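Local coordinates for protein 6-phosphogluconate dehydrogenase, NAD-binding (Geobacter metallireducens, PDB 3PEF) that probably reduces succinic semialdehyde to gamma-hydroxybutyrate using NADPH, as a member of the beta-hydroxyacid dehydrogenase family, at residues A[64-67]-A[68-72]; A[103-106]-A[107-111]; A[126-130]-A[131-135]. The protein carries 2 engineered substitutions. One frame throughout, in Å; residues are numbered along the deposited sequence. Where two conformers were deposited one is given.

Overall arrangement
All three contacts are local ones within continuous stretches of the N-terminal Rossmann-type domain, and they follow one another in sequence. Contact 1 covers the loop from strand 60-63 into helix 68-76 and lies against NADP. Contact 2, its centre about 15 Å from that of contact 1, lies on the C-terminal part of helix 99-111, which packs beside helix 68-76; the two meet through a Glu-72 to Arg-104 salt bridge, in the conformer given, and through Ile-105 against Ala-71. Contact 3 joins helix 125-130 to strand 133-139 of the mixed sheet that includes strand 60-63. Its centre is about 20 Å from that of contact 1, across the chain's centre, and about 27 Å from that of contact 2. Cofactor-binding loop, neighbouring helix and sheet connection thus belong to one nucleotide-binding unit.

Contact 1 of 3, residues A[64-67]-A[68-72]; sequences MLAD and PAAAE. With NAP (NADP nicotinamide-adenine-dinucleotide phosphate), chain I.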
ATOM      1  N   MET A  64     -19.306  -6.525 -26.697  1.00 17.62           N
ATOM      2  CA  MET A  64     -17.963  -6.623 -26.122  1.00 20.97           C
ATOM      3  C   MET A  64     -17.327  -5.238 -26.085  1.00 25.71           C
ATOM      4  O   MET A  64     -16.510  -4.893 -26.936  1.00 19.61           O
ATOM      5  CB  MET A  64     -17.092  -7.612 -26.931  1.00 16.79           C
ATOM      6  CG  MET A  64     -15.829  -8.066 -26.196  1.00 18.88           C
ATOM      7  SD  MET A  64     -16.256  -8.697 -24.542  1.00 26.93           S
ATOM      8  CE  MET A  64     -14.853  -9.770 -24.220  1.00 25.51           C
ATOM      9  N   LEU A  65     -17.720  -4.452 -25.087  1.00 18.75           N
ATOM     10  CA  LEU A  65     -17.375  -3.042 -24.990  1.00 20.81           C
ATOM     11  C   LEU A  65     -16.364  -2.780 -23.870  1.00 22.46           C
ATOM     12  O   LEU A  65     -16.200  -3.604 -22.973  1.00 22.27           O
ATOM     13  CB  LEU A  65     -18.660  -2.239 -24.749  1.00 15.49           C
ATOM     14  CG  LEU A  65     -19.651  -2.451 -25.897  1.00 21.01           C
ATOM     15  CD1 LEU A  65     -21.031  -1.907 -25.575  1.00 19.83           C
ATOM     16  CD2 LEU A  65     -19.098  -1.851 -27.210  1.00 21.71           C
ATOM     17  N   ALA A  66     -15.718  -1.617 -23.917  1.00 22.66           N
ATOM     18  CA  ALA A  66     -14.611  -1.287 -23.020  1.00 18.12           C
ATOM     19  C   ALA A  66     -14.918  -1.348 -21.532  1.00 23.38           C
ATOM     20  O   ALA A  66     -14.173  -1.966 -20.775  1.00 27.40           O
ATOM     21  CB  ALA A  66     -14.036   0.098 -23.359  1.00 18.04           C
ATOM     22  N   ASP A  67     -15.968  -0.651 -21.104  1.00 19.75           N
ATOM     23  CA  ASP A  67     -16.156  -0.378 -19.676  1.00 21.36           C
ATOM     24  C   ASP A  67     -17.615  -0.034 -19.359  1.00 19.40           C
ATOM     25  O   ASP A  67     -18.435   0.021 -20.263  1.00 22.70           O
ATOM     26  CB  ASP A  67     -15.217   0.746 -19.209  1.00 14.61           C
ATOM     27  CG  ASP A  67     -15.380   2.034 -20.008  1.00 27.94           C
ATOM     28  OD1 ASP A  67     -16.245   2.087 -20.917  1.00 25.76           O
ATOM     29  OD2 ASP A  67     -14.639   3.005 -19.724  1.00 35.03           O
ATOM     30  N   PRO A  68     -17.944   0.163 -18.074  1.00 19.82           N
ATOM     31  CA  PRO A  68     -19.342   0.471 -17.736  1.00 24.21           C
ATOM     32  C   PRO A  68     -19.897   1.684 -18.507  1.00 29.60           C
ATOM     33  O   PRO A  68     -21.036   1.621 -18.953  1.00 26.05           O
ATOM     34  CB  PRO A  68     -19.289   0.738 -16.229  1.00 24.05           C
ATOM     35  CG  PRO A  68     -18.147  -0.146 -15.754  1.00 23.30           C
ATOM     36  CD  PRO A  68     -17.128  -0.120 -16.875  1.00 23.17           C
ATOM     37  N   ALA A  69     -19.106   2.743 -18.686  1.00 26.32           N
ATOM     38  CA  ALA A  69     -19.565   3.912 -19.441  1.00 25.90           C
ATOM     39  C   ALA A  69     -19.938   3.550 -20.889  1.00 26.46           C
ATOM     40  O   ALA A  69     -20.981   3.967 -21.392  1.00 22.82           O
ATOM     41  CB  ALA A  69     -18.501   5.054 -19.410  1.00 23.90           C
ATOM     42  N   ALA A  70     -19.100   2.754 -21.551  1.00 22.52           N
ATOM     43  CA  ALA A  70     -19.426   2.297 -22.896  1.00 21.95           C
ATOM     44  C   ALA A  70     -20.683   1.425 -22.896  1.00 21.60           C
ATOM     45  O   ALA A  70     -21.602   1.632 -23.695  1.00 27.00           O
ATOM     46  CB  ALA A  70     -18.255   1.552 -23.509  1.00 22.50           C
ATOM     47  N   ALA A  71     -20.723   0.444 -21.998  1.00 18.87           N
ATOM     48  CA  ALA A  71     -21.856  -0.467 -21.922  1.00 18.55           C
ATOM     49  C   ALA A  71     -23.155   0.317 -21.751  1.00 20.58           C
ATOM     50  O   ALA A  71     -24.168  -0.021 -22.353  1.00 24.45           O
ATOM     51  CB  ALA A  71     -21.677  -1.478 -20.759  1.00 21.79           C
ATOM     52  N   GLU A  72     -23.126   1.361 -20.926  1.00 22.16           N
ATOM     53  CA  GLU A  72     -24.334   2.149 -20.664  1.00 27.80           C
ATOM     54  C   GLU A  72     -24.693   3.051 -21.835  1.00 27.30           C
ATOM     55  O   GLU A  72     -25.857   3.164 -22.210  1.00 23.64           O
ATOM     56  CB  GLU A  72     -24.201   2.961 -19.382  1.00 32.33           C
ATOM     57  CG  GLU A  72     -24.551   2.167 -18.127  1.00 52.89           C
ATOM     58  CD  GLU A  72     -24.386   2.973 -16.847  1.00 69.46           C
ATOM     59  OE1 GLU A  72     -23.916   4.129 -16.927  1.00 77.46           O
ATOM     60  OE2 GLU A  72     -24.726   2.451 -15.761  1.00 71.96           O
TER
HETATM   61  PA  NAP I 301     -10.624  -2.626 -26.968  1.00 23.95           P
HETATM   62  O1A NAP I 301     -10.077  -1.336 -26.493  1.00 21.04           O
HETATM   63  O2A NAP I 301      -9.884  -3.249 -28.082  1.00 25.15           O
HETATM   64  O5B NAP I 301     -12.158  -2.450 -27.392  1.00 27.28           O
HETATM   65  C5B NAP I 301     -13.006  -1.594 -26.675  1.00 24.43           C
HETATM   66  C4B NAP I 301     -14.319  -1.545 -27.436  1.00 24.13           C
HETATM   67  O4B NAP I 301     -15.215  -0.721 -26.722  1.00 24.13           O
HETATM   68  C3B NAP I 301     -14.140  -0.907 -28.811  1.00 21.32           C
HETATM   69  O3B NAP I 301     -15.038  -1.579 -29.664  1.00 22.29           O
HETATM   70  C2B NAP I 301     -14.625   0.509 -28.583  1.00 22.45           C
HETATM   71  O2B NAP I 301     -15.119   1.162 -29.724  1.00 23.98           O
HETATM   72  C1B NAP I 301     -15.751   0.236 -27.603  1.00 22.25           C
HETATM   73  N9A NAP I 301     -16.159   1.466 -26.909  1.00 23.96           N
HETATM   74  C8A NAP I 301     -15.432   2.154 -25.969  1.00 26.45           C
HETATM   75  N7A NAP I 301     -16.150   3.234 -25.587  1.00 23.30           N
HETATM   76  C5A NAP I 301     -17.309   3.247 -26.277  1.00 22.16           C
HETATM   77  C6A NAP I 301     -18.389   4.113 -26.250  1.00 24.96           C
HETATM   78  N6A NAP I 301     -18.375   5.166 -25.444  1.00 25.41           N
HETATM   79  N1A NAP I 301     -19.455   3.880 -27.077  1.00 22.28           N
HETATM   80  C2A NAP I 301     -19.457   2.779 -27.915  1.00 25.97           C
HETATM   81  N3A NAP I 301     -18.380   1.913 -27.929  1.00 24.57           N
HETATM   82  C4A NAP I 301     -17.329   2.143 -27.115  1.00 18.16           C
HETATM   83  O3  NAP I 301     -10.623  -3.601 -25.711  1.00 19.69           O
HETATM   84  PN  NAP I 301     -11.005  -5.134 -25.593  1.00 22.33           P
HETATM   85  O1N NAP I 301      -9.884  -5.867 -24.983  1.00 25.70           O
HETATM   86  O2N NAP I 301     -11.587  -5.640 -26.852  1.00 18.17           O
HETATM   87  O5D NAP I 301     -12.143  -4.874 -24.482  1.00 30.53           O
HETATM   88  C5D NAP I 301     -13.480  -5.282 -24.599  1.00 27.42           C
HETATM   89  C4D NAP I 301     -13.903  -5.791 -23.222  1.00 21.69           C
HETATM   90  O4D NAP I 301     -13.367  -7.063 -22.946  1.00 24.93           O
HETATM   91  C3D NAP I 301     -13.372  -4.917 -22.104  1.00 26.71           C
HETATM   92  O3D NAP I 301     -14.406  -4.871 -21.145  1.00 20.80           O
HETATM   93  C2D NAP I 301     -12.157  -5.665 -21.577  1.00 20.29           C
HETATM   94  O2D NAP I 301     -11.938  -5.360 -20.228  1.00 26.17           O
HETATM   95  C1D NAP I 301     -12.643  -7.084 -21.731  1.00 26.15           C
HETATM   96  N1N NAP I 301     -11.634  -8.161 -21.826  1.00 26.12           N
HETATM   97  C2N NAP I 301     -10.457  -7.963 -22.488  1.00 19.93           C
HETATM   98  C3N NAP I 301      -9.539  -9.003 -22.616  1.00 23.61           C
HETATM   99  C7N NAP I 301      -8.271  -8.796 -23.388  1.00 13.18           C
HETATM  100  O7N NAP I 301      -7.222  -9.656 -23.109  1.00 24.16           O
HETATM  101  N7N NAP I 301      -8.120  -7.818 -24.298  1.00 14.13           N
HETATM  102  C4N NAP I 301      -9.816 -10.261 -22.069  1.00 21.05           C
HETATM  103  C5N NAP I 301     -11.033 -10.458 -21.422  1.00 21.42           C
HETATM  104  C6N NAP I 301     -11.945  -9.408 -21.319  1.00 24.11           C
HETATM  105  P2B NAP I 301     -14.118   1.901 -30.776  1.00 27.15           P
HETATM  106  O1X NAP I 301     -14.987   2.899 -31.528  1.00 28.82           O
HETATM  107  O2X NAP I 301     -13.037   2.587 -30.005  1.00 19.80           O
HETATM  108  O3X NAP I 301     -13.508   0.883 -31.697  1.00 26.87           O
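Leu-65 reaches from the loop towards the first turn of helix 68-76, and its carbon atoms share out the contact. Leu-65 CB lies 4.0 Å from CB of Ala-70. With CG anti to the carbonyl carbon (chi1 -60°), the branches part: CD1 rests against CA of Ala-71, whereas Leu-65 CD2 turns to the cofactor, 3.9 Å from N3A of the NADP adenine. A branched apolar residue suits this place because it faces helix and nucleotide at once. Ala-70 has only a methyl group, small enough for its CB to sit 3.4 Å from C5A of the adenine.

Asp-67 is the N-cap of the helix. Its CG stands between the backbone N and the carbonyl carbon (chi1 56°), which folds the carboxylate back over the first turn. Asp-67 OD1 accepts Ala-70 N at 3.0 Å, met from above the carboxylate plane. The main-chain O of Asp-67 takes Ala-71 N at 2.9 Å in a nearly straight bond. Pro-68, which lacks an N-H, fits the first helical position. OD2 is hydrogen-bonded to a glycerol, probably from the crystallisation liquor.

The cofactor hydroxyl O3D lies 2.9 Å from both Leu-65 O and Ala-66 O, while Ala-66 N gives O4B a weak bond. A loop that leaves a parallel strand, meets the dinucleotide and runs on into a helix is characteristic of the Rossmann-type fold.

Contact 2 of 3, residues A[103-106]-A[107-111]; sequences QRIG and VAVVA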
ATOM      1  N   GLN A 103     -26.725  -5.238 -13.987  1.00 24.06           N
ATOM      2  CA  GLN A 103     -28.089  -5.403 -13.485  1.00 27.55           C
ATOM      3  C   GLN A 103     -29.020  -4.297 -14.006  1.00 31.30           C
ATOM      4  O   GLN A 103     -30.161  -4.557 -14.393  1.00 29.53           O
ATOM      5  CB  GLN A 103     -28.097  -5.449 -11.951  1.00 32.44           C
ATOM      6  CG  GLN A 103     -27.437  -6.691 -11.369  1.00 27.16           C
ATOM      7  CD  GLN A 103     -27.206  -6.584  -9.867  1.00 39.60           C
ATOM      8  OE1 GLN A 103     -27.117  -5.492  -9.315  1.00 43.18           O
ATOM      9  NE2 GLN A 103     -27.111  -7.726  -9.204  1.00 41.37           N
ATOM     10  N   ARG A 104     -28.506  -3.070 -14.001  1.00 31.04           N
ATOM     11  CA  ARG A 104     -29.187  -1.886 -14.515  0.59 33.49           C
ATOM     12  C   ARG A 104     -29.618  -2.110 -15.967  1.00 32.72           C
ATOM     13  O   ARG A 104     -30.775  -1.891 -16.357  1.00 27.71           O
ATOM     14  CB  ARG A 104     -28.188  -0.724 -14.441  0.59 37.16           C
ATOM     15  CG  ARG A 104     -28.720   0.686 -14.602  0.59 38.39           C
ATOM     16  CD  ARG A 104     -27.587   1.696 -14.313  0.59 36.26           C
ATOM     17  NE  ARG A 104     -27.174   1.649 -12.909  0.59 32.17           N
ATOM     18  CZ  ARG A 104     -25.918   1.583 -12.473  0.59 26.39           C
ATOM     19  NH1 ARG A 104     -24.899   1.560 -13.324  0.59 24.81           N
ATOM     20  NH2 ARG A 104     -25.682   1.542 -11.169  0.59 18.74           N
ATOM     21  N   ILE A 105     -28.653  -2.530 -16.779  1.00 27.02           N
ATOM     22  CA  ILE A 105     -28.918  -2.794 -18.172  1.00 20.12           C
ATOM     23  C   ILE A 105     -29.968  -3.896 -18.339  1.00 28.30           C
ATOM     24  O   ILE A 105     -30.943  -3.746 -19.088  1.00 28.24           O
ATOM     25  CB  ILE A 105     -27.622  -3.195 -18.903  1.00 24.46           C
ATOM     26  CG1 ILE A 105     -26.726  -1.966 -19.086  1.00 21.10           C
ATOM     27  CG2 ILE A 105     -27.956  -3.809 -20.237  1.00 20.66           C
ATOM     28  CD1 ILE A 105     -25.260  -2.313 -19.373  1.00 25.77           C
ATOM     29  N   GLY A 106     -29.765  -5.007 -17.644  1.00 25.81           N
ATOM     30  CA  GLY A 106     -30.687  -6.125 -17.734  1.00 21.54           C
ATOM     31  C   GLY A 106     -32.113  -5.753 -17.374  1.00 29.60           C
ATOM     32  O   GLY A 106     -33.052  -6.196 -18.028  1.00 32.77           O
ATOM     33  N   VAL A 107     -32.279  -4.939 -16.335  1.00 30.68           N
ATOM     34  CA  VAL A 107     -33.610  -4.492 -15.927  1.00 30.39           C
ATOM     35  C   VAL A 107     -34.264  -3.619 -16.990  1.00 36.30           C
ATOM     36  O   VAL A 107     -35.462  -3.771 -17.275  1.00 29.98           O
ATOM     37  CB  VAL A 107     -33.583  -3.736 -14.589  1.00 35.79           C
ATOM     38  CG1 VAL A 107     -34.939  -3.055 -14.335  1.00 35.93           C
ATOM     39  CG2 VAL A 107     -33.223  -4.693 -13.433  1.00 28.51           C
ATOM     40  N   ALA A 108     -33.484  -2.706 -17.577  1.00 33.62           N
ATOM     41  CA  ALA A 108     -34.030  -1.839 -18.613  1.00 30.25           C
ATOM     42  C   ALA A 108     -34.382  -2.677 -19.841  1.00 29.47           C
ATOM     43  O   ALA A 108     -35.440  -2.487 -20.448  1.00 32.49           O
ATOM     44  CB  ALA A 108     -33.070  -0.684 -18.960  1.00 21.73           C
ATOM     45  N   VAL A 109     -33.526  -3.641 -20.177  1.00 29.59           N
ATOM     46  CA  VAL A 109     -33.799  -4.526 -21.310  1.00 23.26           C
ATOM     47  C   VAL A 109     -35.088  -5.334 -21.095  1.00 28.13           C
ATOM     48  O   VAL A 109     -35.921  -5.464 -21.990  1.00 25.12           O
ATOM     49  CB  VAL A 109     -32.637  -5.496 -21.575  1.00 23.00           C
ATOM     50  CG1 VAL A 109     -33.075  -6.570 -22.552  1.00 21.76           C
ATOM     51  CG2 VAL A 109     -31.423  -4.740 -22.116  1.00 23.86           C
ATOM     52  N   VAL A 110     -35.260  -5.868 -19.898  1.00 28.65           N
ATOM     53  CA  VAL A 110     -36.455  -6.652 -19.611  1.00 32.91           C
ATOM     54  C   VAL A 110     -37.715  -5.792 -19.655  1.00 36.42           C
ATOM     55  O   VAL A 110     -38.794  -6.266 -20.025  1.00 39.34           O
ATOM     56  CB  VAL A 110     -36.343  -7.355 -18.255  1.00 32.04           C
ATOM     57  CG1 VAL A 110     -37.702  -7.886 -17.821  1.00 31.83           C
ATOM     58  CG2 VAL A 110     -35.306  -8.477 -18.343  1.00 31.05           C
ATOM     59  N   ALA A 111     -37.575  -4.521 -19.296  1.00 37.49           N
ATOM     60  CA  ALA A 111     -38.716  -3.614 -19.309  1.00 38.02           C
ATOM     61  C   ALA A 111     -39.178  -3.352 -20.737  1.00 40.00           C
ATOM     62  O   ALA A 111     -40.367  -3.116 -20.970  1.00 37.81           O
ATOM     63  CB  ALA A 111     -38.383  -2.305 -18.595  1.00 41.20           C
TER
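Ile-105 and Val-109, one turn apart, belong to the buried face of helix 99-111, the helix of a beta-alpha-beta unit in the Rossmann-type domain. Their side chains cross obliquely, with Ile-105 CG2 and Val-109 CG2 4.1 Å apart. CG2 of Ile-105 is anti to the backbone N, while Val-109 has CG1 anti to the N (chi1 168°), which leaves its CG2 beside the N and anti to the carbonyl carbon; these different settings bring the two methyl groups together along the helix. Both side chains also pack on Phe-116 of strand 115-122. Ile-105 continues onto Ala-71 and Cys-75, long enough to touch both helix 68-76 and the strand.

Arg-104 and Gln-103 point their CB atoms away from the following turn. In the conformer given, Arg-104 NH1 forms a salt bridge with Glu-72, and Gln-103 NE2 is hydrogen-bonded to Val-164 O. Such long chains suit an exposed surface.

Four successive i to i+4 backbone bonds tie the turns together, among them Ala-108 N to Arg-104 O at 3.1 Å. In the valines CG2, set beside the backbone N, comes close to the carbonyl O one turn back: Val-107 CG2 is 3.2 Å from Gln-103 O, and Val-110 CG2 is 3.2 Å from Gly-106 O.

Contact 3 of 3, residues A[126-130]-A[131-135]; sequences KPAED and GTLII
Leu-133 carries CG anti to its carbonyl carbon (chi1 -58°) and holds an extended chi2 of 173°, torsions that bring CD2 back against the last turn of helix 125-130. The helix ends in a Schellman motif, from which the chain passes into strand 133-139 of the nucleotide-binding domain. Leu-133 CD2 approaches the backbone at Ala-128 N, 3.4 Å away. The same Leu-133 CD2 reaches the side chains of Pro-127 (CB, 3.9 Å) and Ala-128 (CB, 4.0 Å). The small methyl of Ala-128 lets the leucine lie close to the helix, and both residues also pack on Met-12 of helix 11-22.

The reversal is made by Gly-131. At its backbone angles, with positive phi (79°), a CB would be pressed against Asp-130 O, so the absence of a side chain is what allows the turn. Thr-132 N bonds to Pro-127 O at 2.8 Å, the 6→1 bond of the motif, with the donor tilted a little from the carbonyl plane. Gly-131 N adds the 5→2 bond, a weak one, to Ala-128 O.

Thr-132 directs its CB toward the helix and sets its methyl CG2 against the CA-CB side of Pro-127. On the outer face Lys-126 stretches along the helix to Asp-130 one turn on, an acid and a base suited to an exposed surface. In this salt bridge Lys-126 NZ lies 2.8 Å from Asp-130 OD2, which accepts through its syn lone pair, the one on the side of the other carboxylate oxygen. The proline contact is tighter than usual for two carbons, with Pro-127 CB 3.5 Å from Thr-132 CG2.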
ATOM      1  N   LYS A 126      -5.305 -14.126 -27.774  1.00 28.03           N
ATOM      2  CA  LYS A 126      -5.062 -15.420 -28.413  1.00 30.93           C
ATOM      3  C   LYS A 126      -6.222 -16.375 -28.167  1.00 26.29           C
ATOM      4  O   LYS A 126      -6.737 -16.967 -29.106  1.00 28.00           O
ATOM      5  CB  LYS A 126      -3.735 -16.050 -27.957  1.00 32.83           C
ATOM      6  CG  LYS A 126      -3.337 -17.285 -28.753  1.00 38.44           C
ATOM      7  CD  LYS A 126      -2.315 -18.120 -28.023  1.00 47.05           C
ATOM      8  CE  LYS A 126      -1.656 -19.136 -28.943  1.00 49.79           C
ATOM      9  NZ  LYS A 126      -2.631 -19.880 -29.785  1.00 48.37           N
ATOM     10  N   PRO A 127      -6.636 -16.536 -26.897  1.00 21.77           N
ATOM     11  CA  PRO A 127      -7.820 -17.371 -26.663  1.00 23.17           C
ATOM     12  C   PRO A 127      -9.095 -16.875 -27.370  1.00 30.65           C
ATOM     13  O   PRO A 127      -9.923 -17.697 -27.767  1.00 25.17           O
ATOM     14  CB  PRO A 127      -7.986 -17.319 -25.140  1.00 22.34           C
ATOM     15  CG  PRO A 127      -6.589 -17.169 -24.638  1.00 24.38           C
ATOM     16  CD  PRO A 127      -5.903 -16.255 -25.647  1.00 21.03           C
ATOM     17  N   ALA A 128      -9.268 -15.563 -27.506  1.00 27.64           N
ATOM     18  CA  ALA A 128     -10.407 -15.045 -28.267  1.00 25.16           C
ATOM     19  C   ALA A 128     -10.328 -15.498 -29.733  1.00 27.86           C
ATOM     20  O   ALA A 128     -11.329 -15.896 -30.326  1.00 24.80           O
ATOM     21  CB  ALA A 128     -10.467 -13.533 -28.180  1.00 20.55           C
ATOM     22  N   GLU A 129      -9.129 -15.445 -30.301  1.00 25.92           N
ATOM     23  CA  GLU A 129      -8.897 -15.869 -31.686  1.00 28.94           C
ATOM     24  C   GLU A 129      -9.125 -17.379 -31.885  1.00 29.02           C
ATOM     25  O   GLU A 129      -9.720 -17.806 -32.874  1.00 30.89           O
ATOM     26  CB  GLU A 129      -7.469 -15.506 -32.118  1.00 29.08           C
ATOM     27  CG  GLU A 129      -7.208 -14.021 -32.317  1.00 38.79           C
ATOM     28  CD  GLU A 129      -5.707 -13.681 -32.411  1.00 38.73           C
ATOM     29  OE1 GLU A 129      -4.860 -14.570 -32.186  1.00 45.89           O
ATOM     30  OE2 GLU A 129      -5.374 -12.517 -32.703  1.00 34.45           O
ATOM     31  N   ASP A 130      -8.667 -18.172 -30.927  1.00 24.29           N
ATOM     32  CA  ASP A 130      -8.749 -19.627 -31.002  1.00 31.45           C
ATOM     33  C   ASP A 130     -10.144 -20.161 -30.664  1.00 33.77           C
ATOM     34  O   ASP A 130     -10.455 -21.328 -30.930  1.00 30.66           O
ATOM     35  CB  ASP A 130      -7.711 -20.264 -30.057  1.00 29.17           C
ATOM     36  CG  ASP A 130      -6.266 -19.871 -30.393  1.00 38.27           C
ATOM     37  OD1 ASP A 130      -5.996 -19.365 -31.509  1.00 35.36           O
ATOM     38  OD2 ASP A 130      -5.387 -20.077 -29.526  1.00 42.46           O
ATOM     39  N   GLY A 131     -10.988 -19.319 -30.078  1.00 24.64           N
ATOM     40  CA  GLY A 131     -12.299 -19.779 -29.632  1.00 23.94           C
ATOM     41  C   GLY A 131     -12.209 -20.534 -28.320  1.00 22.66           C
ATOM     42  O   GLY A 131     -12.972 -21.444 -28.029  1.00 28.76           O
ATOM     43  N   THR A 132     -11.290 -20.090 -27.483  1.00 26.17           N
ATOM     44  CA  THR A 132     -10.860 -20.859 -26.341  1.00 28.71           C
ATOM     45  C   THR A 132     -11.152 -20.108 -25.007  1.00 30.53           C
ATOM     46  O   THR A 132     -10.598 -20.414 -23.952  1.00 30.15           O
ATOM     47  CB  THR A 132      -9.377 -21.185 -26.591  1.00 27.67           C
ATOM     48  OG1 THR A 132      -9.236 -22.582 -26.903  1.00 35.29           O
ATOM     49  CG2 THR A 132      -8.498 -20.758 -25.476  1.00 33.57           C
ATOM     50  N   LEU A 133     -12.071 -19.148 -25.069  1.00 25.34           N
ATOM     51  CA  LEU A 133     -12.425 -18.321 -23.910  1.00 19.15           C
ATOM     52  C   LEU A 133     -13.186 -19.118 -22.853  1.00 24.96           C
ATOM     53  O   LEU A 133     -13.858 -20.098 -23.158  1.00 24.12           O
ATOM     54  CB  LEU A 133     -13.285 -17.122 -24.339  1.00 21.99           C
ATOM     55  CG  LEU A 133     -12.684 -16.157 -25.384  1.00 23.21           C
ATOM     56  CD1 LEU A 133     -13.719 -15.142 -25.824  1.00 17.19           C
ATOM     57  CD2 LEU A 133     -11.424 -15.447 -24.859  1.00 16.83           C
ATOM     58  N   ILE A 134     -13.098 -18.666 -21.608  1.00 26.98           N
ATOM     59  CA  ILE A 134     -13.983 -19.151 -20.552  1.00 23.76           C
ATOM     60  C   ILE A 134     -15.109 -18.128 -20.386  1.00 22.55           C
ATOM     61  O   ILE A 134     -14.853 -16.951 -20.171  1.00 24.00           O
ATOM     62  CB  ILE A 134     -13.214 -19.306 -19.239  1.00 23.45           C
ATOM     63  CG1 ILE A 134     -11.959 -20.169 -19.465  1.00 27.31           C
ATOM     64  CG2 ILE A 134     -14.103 -19.903 -18.157  1.00 28.82           C
ATOM     65  CD1 ILE A 134     -10.920 -19.998 -18.394  1.00 26.57           C
ATOM     66  N   ILE A 135     -16.355 -18.580 -20.485  1.00 23.78           N
ATOM     67  CA  ILE A 135     -17.495 -17.678 -20.503  1.00 30.24           C
ATOM     68  C   ILE A 135     -18.278 -17.764 -19.197  1.00 29.87           C
ATOM     69  O   ILE A 135     -18.772 -18.826 -18.834  1.00 25.86           O
ATOM     70  CB  ILE A 135     -18.397 -17.977 -21.732  1.00 29.07           C
ATOM     71  CG1 ILE A 135     -17.543 -17.910 -23.004  1.00 36.29           C
ATOM     72  CG2 ILE A 135     -19.576 -16.997 -21.818  1.00 22.41           C
ATOM     73  CD1 ILE A 135     -18.328 -17.982 -24.302  1.00 40.56           C
TER